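Local structure of spore germination protein GerM (Bacillus subtilis subsp. subtilis str. 168, 6GZB) at residues T146-Q149 and K155-L158. The protein has no known biochemical activity but affects both sporulation and germination, and carries two GerMN domains in tandem. Residues are numbered along the deposited sequence; the frame is centred on the assembly and turned at random.
Sequences TLTQ and KVKL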
loop_
_atom_site.group_PDB
_atom_site.type_symbol
_atom_site.label_atom_id
_atom_site.label_comp_id
_atom_site.label_asym_id
_atom_site.label_seq_id
_atom_site.Cartn_x
_atom_site.Cartn_y
_atom_site.Cartn_z
ATOM N N THR A 146 -5.966 5.795 2.710
ATOM C CA THR A 146 -6.337 5.948 4.114
ATOM C C THR A 146 -7.821 5.613 4.359
ATOM O O THR A 146 -8.157 4.871 5.290
ATOM C CB THR A 146 -6.005 7.350 4.647
ATOM O OG1 THR A 146 -4.598 7.589 4.527
ATOM C CG2 THR A 146 -6.401 7.470 6.111
ATOM N N LEU A 147 -8.695 6.098 3.483
ATOM C CA LEU A 147 -10.127 5.843 3.619
ATOM C C LEU A 147 -10.465 4.378 3.373
ATOM O O LEU A 147 -11.298 3.804 4.070
ATOM C CB LEU A 147 -10.935 6.728 2.664
ATOM C CG LEU A 147 -11.071 8.184 3.102
ATOM C CD1 LEU A 147 -11.812 9.004 2.052
ATOM C CD2 LEU A 147 -11.782 8.253 4.441
ATOM N N THR A 148 -9.808 3.763 2.399
ATOM C CA THR A 148 -10.172 2.412 1.981
ATOM C C THR A 148 -9.592 1.329 2.865
ATOM O O THR A 148 -9.804 0.141 2.612
ATOM C CB THR A 148 -9.779 2.134 0.511
ATOM O OG1 THR A 148 -8.415 2.492 0.285
ATOM C CG2 THR A 148 -10.675 2.941 -0.428
ATOM N N GLN A 149 -8.903 1.713 3.933
ATOM C CA GLN A 149 -8.490 0.714 4.920
ATOM C C GLN A 149 -9.702 0.151 5.671
ATOM O O GLN A 149 -9.637 -0.924 6.240
ATOM C CB GLN A 149 -7.478 1.293 5.914
ATOM C CG GLN A 149 -8.089 2.142 7.015
ATOM C CD GLN A 149 -7.026 2.818 7.855
ATOM O OE1 GLN A 149 -6.446 2.193 8.736
ATOM N NE2 GLN A 149 -6.736 4.085 7.560
ATOM N N LYS A 155 -14.488 2.838 -2.215
ATOM C CA LYS A 155 -14.424 3.859 -3.260
ATOM C C LYS A 155 -14.477 5.230 -2.615
ATOM O O LYS A 155 -15.064 5.397 -1.544
ATOM C CB LYS A 155 -15.617 3.737 -4.217
ATOM C CG LYS A 155 -15.611 2.499 -5.095
ATOM C CD LYS A 155 -16.870 2.426 -5.951
ATOM C CE LYS A 155 -18.140 2.379 -5.107
ATOM N NZ LYS A 155 -18.436 1.004 -4.621
ATOM N N VAL A 156 -13.922 6.222 -3.296
ATOM C CA VAL A 156 -13.761 7.535 -2.693
ATOM C C VAL A 156 -14.154 8.629 -3.674
ATOM O O VAL A 156 -13.823 8.564 -4.860
ATOM C CB VAL A 156 -12.304 7.754 -2.228
ATOM C CG1 VAL A 156 -12.089 9.184 -1.781
ATOM C CG2 VAL A 156 -11.956 6.788 -1.104
ATOM N N LYS A 157 -14.857 9.634 -3.168
ATOM C CA LYS A 157 -15.149 10.836 -3.930
ATOM C C LYS A 157 -14.666 12.035 -3.132
ATOM O O LYS A 157 -14.793 12.074 -1.907
ATOM C CB LYS A 157 -16.651 10.969 -4.178
ATOM C CG LYS A 157 -17.201 10.033 -5.243
ATOM C CD LYS A 157 -18.684 10.289 -5.459
ATOM C CE LYS A 157 -19.357 9.179 -6.257
ATOM N NZ LYS A 157 -18.800 9.050 -7.630
ATOM N N LEU A 158 -14.100 13.010 -3.831
ATOM C CA LEU A 158 -13.489 14.161 -3.179
ATOM C C LEU A 158 -14.331 15.409 -3.430
ATOM O O LEU A 158 -14.817 15.619 -4.533
ATOM C CB LEU A 158 -12.078 14.372 -3.728
ATOM C CG LEU A 158 -10.882 13.683 -3.049
ATOM C CD1 LEU A 158 -11.265 12.506 -2.177
ATOM C CD2 LEU A 158 -9.847 13.261 -4.074
#
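Leu147 and Val156 face each other where the end of helix 136-147 packs near the start of strand 155-160, a short loop later, their CA atoms 7.5 Å apart, and Thr148 and Lys155 pair next to them. The contact sets the C-terminal part of the helix on the second strand of a beta-alpha-beta crossover. Strand 119-124 leads into the helix, and strand 155-160 returns parallel to strand 119-124 and next to it in the sheet, within the first of the two GerMN domains. No hydrogen bond links the two segments, so the contact is van der Waals packing of helix end on sheet.

Val156 points its side chain at the helix, and both of its methyls are used. Both meet Leu147 CD1, CG1 at 3.8 Å and CG2 at 3.9 Å; CG2 also lies against Leu147 CB. The two side chains cross at about a right angle. Leu147 turns CG anti to its carbonyl carbon (chi1 -76°), and its extended chi2 of 176° carries CD1 out to the valine. Leu147 also touches Ala122 of the neighbouring strand and Ala79 and Leu83 of helix 78-84, which makes it part of a buried apolar layer.

Thr148 adds a looser touch, with CG2 4.1 Å from Val156 CG2. Its hydroxyl serves another purpose: OG1 bonds back to Thr144 O in the last turn of the helix and also pairs with Arg181 NE. Lys155 has its CB directed away from segment 146-149, and its NZ hydrogen-bonds to Asp117 O.

Gln149 NE2 makes two hydrogen bonds, to Glu55 O and to Thr146 O. In the second, it donates to a lone pair of Thr146 O in the carbonyl plane, at 2.8 Å and with an N-H...O angle of 161°.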